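Long-range contacts in paenibacillus xanthan lyase (Paenibacillus, PDB 6F2P), which catalyses the eliminative cleavage of xanthan, probably at the terminal mannosyl-glucuronosyl linkage of its side chains, as a family 8 polysaccharide lyase: residues 416-426 and 511-519; 544-552 and 623-632. All coordinates share one frame; numbering follows the deposited sequence.

Contact 1 (416-426 and 511-519); sequences NTDLSQFNDHF and IVENRKLNS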
# COMPACT_ATOMS: atom_id res chain seq x y z
N ASN A 416 12.86 -12.01 -16.94
CA ASN A 416 14.14 -12.70 -16.98
C ASN A 416 14.98 -12.29 -18.19
O ASN A 416 14.87 -11.17 -18.65
CB ASN A 416 13.97 -14.22 -16.88
CG ASN A 416 13.01 -14.77 -17.90
OD1 ASN A 416 12.88 -14.25 -19.01
ND2 ASN A 416 12.33 -15.85 -17.54
N THR A 417 15.81 -13.20 -18.70
CA THR A 417 16.72 -12.83 -19.79
C THR A 417 15.99 -12.73 -21.14
O THR A 417 16.52 -12.17 -22.10
CB THR A 417 17.93 -13.78 -19.88
OG1 THR A 417 17.48 -15.14 -19.90
CG2 THR A 417 18.84 -13.59 -18.70
N ASP A 418 14.77 -13.25 -21.19
CA ASP A 418 13.95 -13.10 -22.37
C ASP A 418 13.44 -11.67 -22.43
O ASP A 418 12.28 -11.40 -22.13
CB ASP A 418 12.77 -14.08 -22.33
CG ASP A 418 11.95 -14.06 -23.59
OD1 ASP A 418 12.38 -13.44 -24.58
OD2 ASP A 418 10.86 -14.68 -23.60
N LEU A 419 14.33 -10.75 -22.83
CA LEU A 419 14.06 -9.32 -22.77
C LEU A 419 12.84 -8.88 -23.56
O LEU A 419 12.25 -7.83 -23.27
CB LEU A 419 15.29 -8.52 -23.23
CG LEU A 419 16.60 -8.78 -22.49
CD1 LEU A 419 17.65 -7.77 -22.90
CD2 LEU A 419 16.40 -8.77 -20.98
N SER A 420 12.45 -9.67 -24.55
CA SER A 420 11.40 -9.24 -25.46
C SER A 420 10.03 -9.79 -25.07
O SER A 420 9.04 -9.52 -25.75
CB SER A 420 11.73 -9.65 -26.90
OG SER A 420 11.49 -11.03 -27.09
N GLN A 421 10.00 -10.55 -23.99
CA GLN A 421 8.79 -11.25 -23.57
C GLN A 421 7.51 -10.43 -23.69
O GLN A 421 6.52 -10.90 -24.24
CB GLN A 421 8.95 -11.79 -22.14
CG GLN A 421 7.70 -12.46 -21.58
CD GLN A 421 7.27 -13.67 -22.38
OE1 GLN A 421 6.09 -14.04 -22.39
NE2 GLN A 421 8.21 -14.30 -23.07
N PHE A 422 7.54 -9.20 -23.19
CA PHE A 422 6.33 -8.40 -23.12
C PHE A 422 6.27 -7.33 -24.20
O PHE A 422 5.30 -6.58 -24.28
CB PHE A 422 6.16 -7.78 -21.73
CG PHE A 422 6.06 -8.81 -20.64
CD1 PHE A 422 4.95 -9.63 -20.55
CD2 PHE A 422 7.09 -8.97 -19.73
CE1 PHE A 422 4.86 -10.59 -19.56
CE2 PHE A 422 7.00 -9.93 -18.74
CZ PHE A 422 5.88 -10.73 -18.66
N ASN A 423 7.33 -7.24 -25.00
CA ASN A 423 7.29 -6.46 -26.23
C ASN A 423 7.23 -7.42 -27.43
O ASN A 423 6.78 -8.56 -27.27
CB ASN A 423 8.44 -5.45 -26.32
CG ASN A 423 9.79 -6.05 -25.95
OD1 ASN A 423 10.48 -6.61 -26.80
ND2 ASN A 423 10.16 -5.93 -24.67
N ASP A 424 7.65 -6.98 -28.61
CA ASP A 424 7.61 -7.85 -29.78
C ASP A 424 6.17 -8.34 -30.01
O ASP A 424 5.93 -9.47 -30.42
CB ASP A 424 8.61 -9.01 -29.59
CG ASP A 424 8.64 -9.98 -30.75
OD1 ASP A 424 8.56 -9.54 -31.92
OD2 ASP A 424 8.74 -11.20 -30.46
N HIS A 425 5.22 -7.45 -29.72
CA HIS A 425 3.79 -7.68 -29.94
C HIS A 425 3.14 -8.67 -28.99
O HIS A 425 2.12 -9.26 -29.32
CB HIS A 425 3.50 -8.08 -31.38
CG HIS A 425 4.09 -7.14 -32.38
ND1 HIS A 425 3.75 -5.80 -32.44
CD2 HIS A 425 5.03 -7.33 -33.34
CE1 HIS A 425 4.44 -5.22 -33.40
NE2 HIS A 425 5.22 -6.12 -33.96
N PHE A 426 3.73 -8.85 -27.80
CA PHE A 426 3.08 -9.61 -26.74
C PHE A 426 1.60 -9.23 -26.56
O PHE A 426 0.71 -10.09 -26.63
CB PHE A 426 3.83 -9.45 -25.40
CG PHE A 426 3.05 -9.93 -24.21
CD1 PHE A 426 3.12 -11.26 -23.82
CD2 PHE A 426 2.22 -9.07 -23.50
CE1 PHE A 426 2.39 -11.72 -22.75
CE2 PHE A 426 1.49 -9.52 -22.43
CZ PHE A 426 1.58 -10.85 -22.05
N ILE A 511 -4.93 -18.35 -13.75
CA ILE A 511 -3.90 -18.54 -14.76
C ILE A 511 -2.52 -18.65 -14.14
O ILE A 511 -2.04 -17.71 -13.50
CB ILE A 511 -3.89 -17.40 -15.80
CG1 ILE A 511 -5.32 -17.09 -16.27
CG2 ILE A 511 -2.96 -17.74 -16.95
CD1 ILE A 511 -6.08 -18.29 -16.77
N VAL A 512 -1.88 -19.80 -14.32
CA VAL A 512 -0.53 -19.98 -13.80
C VAL A 512 0.49 -19.32 -14.72
O VAL A 512 1.43 -18.65 -14.26
CB VAL A 512 -0.16 -21.47 -13.63
CG1 VAL A 512 1.34 -21.62 -13.39
CG2 VAL A 512 -0.93 -22.07 -12.49
N GLU A 513 0.30 -19.50 -16.02
CA GLU A 513 1.26 -19.05 -17.00
C GLU A 513 0.56 -18.69 -18.31
O GLU A 513 -0.51 -19.22 -18.62
CB GLU A 513 2.31 -20.14 -17.23
CG GLU A 513 3.46 -19.76 -18.13
CD GLU A 513 4.09 -18.42 -17.77
OE1 GLU A 513 5.09 -18.42 -17.03
OE2 GLU A 513 3.59 -17.37 -18.24
N ASN A 514 1.14 -17.75 -19.04
CA ASN A 514 0.76 -17.49 -20.42
C ASN A 514 1.96 -16.89 -21.12
O ASN A 514 2.00 -15.69 -21.35
CB ASN A 514 -0.47 -16.57 -20.51
CG ASN A 514 -1.16 -16.67 -21.86
OD1 ASN A 514 -0.58 -17.16 -22.83
ND2 ASN A 514 -2.40 -16.21 -21.93
N ARG A 515 2.94 -17.72 -21.44
CA ARG A 515 4.25 -17.24 -21.85
C ARG A 515 4.39 -17.19 -23.35
O ARG A 515 3.99 -18.12 -24.04
CB ARG A 515 5.34 -18.16 -21.30
CG ARG A 515 6.75 -17.59 -21.35
CD ARG A 515 6.95 -16.62 -20.19
NE ARG A 515 8.30 -16.05 -20.17
CZ ARG A 515 8.65 -15.04 -19.38
NH1 ARG A 515 7.76 -14.50 -18.57
NH2 ARG A 515 9.89 -14.57 -19.41
N LYS A 516 4.98 -16.12 -23.86
CA LYS A 516 5.28 -16.05 -25.29
C LYS A 516 6.51 -16.88 -25.59
O LYS A 516 7.50 -16.82 -24.86
CB LYS A 516 5.49 -14.61 -25.75
CG LYS A 516 5.33 -14.44 -27.24
CD LYS A 516 6.22 -13.36 -27.77
CE LYS A 516 5.94 -12.04 -27.11
NZ LYS A 516 7.05 -11.10 -27.39
N LEU A 517 6.46 -17.64 -26.68
CA LEU A 517 7.51 -18.59 -27.01
C LEU A 517 8.41 -18.09 -28.13
O LEU A 517 8.23 -16.98 -28.63
CB LEU A 517 6.89 -19.94 -27.37
CG LEU A 517 5.89 -20.44 -26.31
CD1 LEU A 517 5.31 -21.80 -26.67
CD2 LEU A 517 6.58 -20.49 -24.95
N ASN A 518 9.38 -18.91 -28.53
CA ASN A 518 10.21 -18.58 -29.68
C ASN A 518 9.39 -18.62 -30.96
O ASN A 518 8.19 -18.94 -30.93
CB ASN A 518 11.45 -19.47 -29.76
CG ASN A 518 11.11 -20.95 -29.88
OD1 ASN A 518 10.08 -21.33 -30.45
ND2 ASN A 518 11.99 -21.79 -29.36
N SER A 519 10.01 -18.31 -32.09
CA SER A 519 9.26 -18.13 -33.34
C SER A 519 8.65 -19.44 -33.84
O SER A 519 7.66 -19.43 -34.55
CB SER A 519 10.12 -17.48 -34.43
OG SER A 519 11.21 -18.32 -34.76
O HOH W 1 10.96 -12.15 -19.22
O HOH W 2 10.64 -16.82 -20.93
O HOH W 3 10.05 -16.56 -25.51
O HOH W 4 3.71 -13.92 -20.30

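Contact 2 (544-552 and 623-632); sequences GTNYIHLAG and KTSSAVASYA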
# COMPACT_ATOMS: atom_id res chain seq x y z
N GLY A 544 -2.80 -34.87 -11.85
CA GLY A 544 -1.70 -35.34 -11.03
C GLY A 544 -0.39 -34.66 -11.39
O GLY A 544 0.68 -35.27 -11.37
N THR A 545 -0.48 -33.38 -11.74
CA THR A 545 0.72 -32.64 -12.10
C THR A 545 1.49 -32.23 -10.84
O THR A 545 0.93 -31.59 -9.94
CB THR A 545 0.39 -31.39 -12.93
OG1 THR A 545 -0.49 -31.76 -14.00
CG2 THR A 545 1.67 -30.77 -13.49
N ASN A 546 2.76 -32.61 -10.79
CA ASN A 546 3.61 -32.31 -9.64
C ASN A 546 4.52 -31.14 -9.94
O ASN A 546 4.65 -30.20 -9.15
CB ASN A 546 4.44 -33.53 -9.26
CG ASN A 546 3.59 -34.69 -8.82
OD1 ASN A 546 2.55 -34.51 -8.18
ND2 ASN A 546 4.02 -35.90 -9.17
N TYR A 547 5.18 -31.21 -11.08
CA TYR A 547 6.02 -30.12 -11.52
C TYR A 547 6.02 -30.00 -13.03
O TYR A 547 5.60 -30.92 -13.74
CB TYR A 547 7.44 -30.27 -10.96
CG TYR A 547 8.07 -31.63 -11.15
CD1 TYR A 547 7.80 -32.67 -10.26
CD2 TYR A 547 8.96 -31.88 -12.19
CE1 TYR A 547 8.39 -33.92 -10.43
CE2 TYR A 547 9.54 -33.11 -12.36
CZ TYR A 547 9.26 -34.14 -11.48
OH TYR A 547 9.85 -35.38 -11.65
N ILE A 548 6.48 -28.86 -13.52
CA ILE A 548 6.51 -28.56 -14.94
C ILE A 548 7.77 -27.75 -15.20
O ILE A 548 8.16 -26.92 -14.38
CB ILE A 548 5.28 -27.72 -15.36
CG1 ILE A 548 3.99 -28.53 -15.23
CG2 ILE A 548 5.40 -27.22 -16.79
CD1 ILE A 548 2.76 -27.80 -15.73
N HIS A 549 8.43 -28.00 -16.33
CA HIS A 549 9.55 -27.18 -16.74
C HIS A 549 9.33 -26.70 -18.17
O HIS A 549 9.12 -27.50 -19.08
CB HIS A 549 10.87 -27.94 -16.62
CG HIS A 549 12.06 -27.15 -17.04
ND1 HIS A 549 12.42 -26.98 -18.36
CD2 HIS A 549 12.99 -26.47 -16.31
CE1 HIS A 549 13.51 -26.23 -18.43
NE2 HIS A 549 13.88 -25.91 -17.20
N LEU A 550 9.38 -25.38 -18.36
CA LEU A 550 9.25 -24.78 -19.68
C LEU A 550 10.56 -24.10 -20.03
O LEU A 550 10.99 -23.19 -19.32
CB LEU A 550 8.12 -23.74 -19.69
CG LEU A 550 8.09 -22.91 -20.98
CD1 LEU A 550 7.91 -23.83 -22.17
CD2 LEU A 550 7.01 -21.84 -20.96
N ALA A 551 11.20 -24.54 -21.11
CA ALA A 551 12.52 -24.03 -21.45
C ALA A 551 12.44 -22.63 -22.05
O ALA A 551 11.54 -22.33 -22.83
CB ALA A 551 13.24 -24.99 -22.39
N GLY A 552 13.38 -21.77 -21.68
CA GLY A 552 13.36 -20.40 -22.13
C GLY A 552 13.95 -20.23 -23.51
O GLY A 552 14.85 -20.98 -23.90
N LYS A 623 15.66 -22.32 -13.36
CA LYS A 623 16.14 -23.62 -12.91
C LYS A 623 16.06 -24.65 -14.02
O LYS A 623 15.14 -24.62 -14.85
CB LYS A 623 15.35 -24.12 -11.69
CG LYS A 623 15.97 -23.75 -10.37
CD LYS A 623 15.08 -24.15 -9.19
CE LYS A 623 15.77 -23.81 -7.87
NZ LYS A 623 16.53 -22.52 -7.98
N THR A 624 17.02 -25.57 -14.03
CA THR A 624 16.99 -26.68 -14.96
C THR A 624 15.81 -27.57 -14.63
O THR A 624 15.21 -27.45 -13.56
CB THR A 624 18.27 -27.51 -14.88
OG1 THR A 624 18.35 -28.14 -13.59
CG2 THR A 624 19.49 -26.62 -15.09
N SER A 625 15.50 -28.47 -15.55
CA SER A 625 14.39 -29.39 -15.39
C SER A 625 14.59 -30.30 -14.19
O SER A 625 13.64 -30.58 -13.46
CB SER A 625 14.22 -30.23 -16.66
OG SER A 625 13.19 -31.19 -16.49
N SER A 626 15.82 -30.76 -13.99
CA SER A 626 16.13 -31.69 -12.90
C SER A 626 16.11 -30.97 -11.56
O SER A 626 15.73 -31.55 -10.54
CB SER A 626 17.49 -32.35 -13.10
OG SER A 626 18.53 -31.39 -13.03
N ALA A 627 16.54 -29.71 -11.58
CA ALA A 627 16.52 -28.89 -10.38
C ALA A 627 15.07 -28.68 -9.94
O ALA A 627 14.75 -28.78 -8.75
CB ALA A 627 17.22 -27.56 -10.62
N VAL A 628 14.21 -28.41 -10.91
CA VAL A 628 12.78 -28.27 -10.63
C VAL A 628 12.25 -29.54 -9.97
O VAL A 628 11.62 -29.48 -8.90
CB VAL A 628 11.96 -27.98 -11.89
CG1 VAL A 628 10.48 -28.06 -11.58
CG2 VAL A 628 12.33 -26.60 -12.44
N ALA A 629 12.51 -30.68 -10.60
CA ALA A 629 12.17 -31.97 -10.03
C ALA A 629 12.75 -32.08 -8.63
O ALA A 629 12.07 -32.50 -7.68
CB ALA A 629 12.70 -33.08 -10.91
N SER A 630 14.01 -31.68 -8.48
CA SER A 630 14.69 -31.79 -7.20
C SER A 630 13.98 -30.98 -6.11
O SER A 630 13.82 -31.45 -4.98
CB SER A 630 16.15 -31.36 -7.34
OG SER A 630 16.80 -31.37 -6.09
N TYR A 631 13.54 -29.78 -6.47
CA TYR A 631 12.78 -28.93 -5.56
C TYR A 631 11.47 -29.60 -5.17
O TYR A 631 11.08 -29.58 -4.01
CB TYR A 631 12.51 -27.57 -6.21
CG TYR A 631 11.98 -26.48 -5.27
CD1 TYR A 631 10.65 -26.44 -4.90
CD2 TYR A 631 12.83 -25.48 -4.80
CE1 TYR A 631 10.16 -25.44 -4.06
CE2 TYR A 631 12.35 -24.47 -3.96
CZ TYR A 631 11.02 -24.46 -3.59
OH TYR A 631 10.56 -23.46 -2.75
N ALA A 632 10.80 -30.21 -6.14
CA ALA A 632 9.51 -30.85 -5.87
C ALA A 632 9.66 -31.98 -4.86
O ALA A 632 8.77 -32.21 -4.04
CB ALA A 632 8.88 -31.34 -7.14

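Contact 1 (416-426 and 511-519)
At the end of strand 508-516 in the super-sandwich domain, Lys-516 and Arg-515 run into the successive beta turns of residues 418-426. The primary amide of Gln-421 acts here like a short piece of neighbouring strand. Lys-516 N gives a hydrogen bond to Gln-421 OE1 (2.8 Å), arriving in the carbonyl plane on a lone pair, and Gln-421 NE2 returns an almost straight bond to Lys-516 O (3.2 Å, 178° at the hydrogen). The other amide hydrogen goes to Asp-418 OD2 within the same loop, which probably fixes the amide against a flip. A bend at chi2 (61°) lays this amide over one face of the Arg-515 guanidinium, the two planes only 7° apart, with Gln-421 CG 3.5 Å from Arg-515 CZ. Arg-515 NH1 is held by Leu-414 O, and water molecules accept from NE and NH2. Lys-516 sends its aliphatic chain past the glutamine the other way, CE lying at 3.8 Å from Phe-426 CB. Its ammonium group enters the turns, where NZ bonds to Asn-423 O (2.6 Å) and Ser-420 O (3.0 Å). Phe-426 N also donates to Asn-423 O, from the opposite face of the carbonyl. Asp-424 OD2 completes a salt bridge with Lys-516 NZ (3.5 Å), while Asp-424 OD1 pairs with Arg-597 on strand 595-607. Asn-423 ND2 reaches Asp-292 of helix 292-307. Residues 418-426 thus form a loop of consecutive beta turns joined to a strand of the family 8 super-sandwich by a side-chain amide bonded to both backbone groups of Lys-516 and by the ammonium of that lysine.

Contact 2 (544-552 and 623-632)
Tyr-547 and His-549, two positions apart on strand 545-550, carry the packing of helix 625-632 against the sheet. The tyrosine ring receives Ala-629 CA over one face, a CH-pi contact 3.8 Å from the ring centroid and 17° off the normal. Ala-629 CB touches CE2 of Tyr-547 at 3.5 Å, and Ala-632 CB approaches CD1 at 3.6 Å. With CG between the backbone N and the carbonyl carbon (chi1 49°), the phenol stands alongside the helix. Were Tyr-547 replaced by an alanine, Ala-629 and Ala-632 would probably lose their aromatic partner and a gap would be likely to open between strand and helix. At the other end, Ser-625 CB makes a CH-pi contact over a face of the His-549 ring, 4.0 Å from its centroid. His-549 NE2 donates a weak, bent bond to Lys-623 O (3.0 Å), which meets the imidazole at its edge, and has a second weak partner in Asp-558. Between the two aromatics, Val-628 uses both branches: CG1 lies 3.8 Å from Tyr-547 CB, and CG2 reaches the edge of the imidazole. Farther out, Thr-624 sets the helix start as its N-cap, OG1 accepting from Ala-627 N (3.1 Å). Tyr-547 OH binds a methylpentanediol molecule, probably from the crystallisation liquor. Ile-548 has its side chain on the other side of the strand and packs on Leu-602 of the five-stranded sheet. Strand and helix axes run nearly antiparallel, at 161° and 8.2 Å apart, the helix lying along the outer face of the super-sandwich, where Ser-625, Ala-629 and Ala-632 meet the two aromatic side chains.

Contacts 1 and 2 lie 19 Å apart, centre to centre, in different layers of the super-sandwich domain, and meet through Leu-550. Its CD2 packs against Arg-515 CB at 4.1 Å and against Leu-517 CD2 at 4.2 Å, so strand 545-550 of the nine-stranded sheet faces strand 508-516 of the five-stranded one. Glu-513 adds a polar tie to Tyr-561, the strand neighbour of Ile-548. Outward from this shared core the contacts diverge: 416-426 turns to the helical domain, with the Asn-423 side chain about 7 Å from a calcium ion, whereas 623-632 borders a calcium site in the second shell, Tyr-631 OH hydrogen-bonding to the ligand Glu-492.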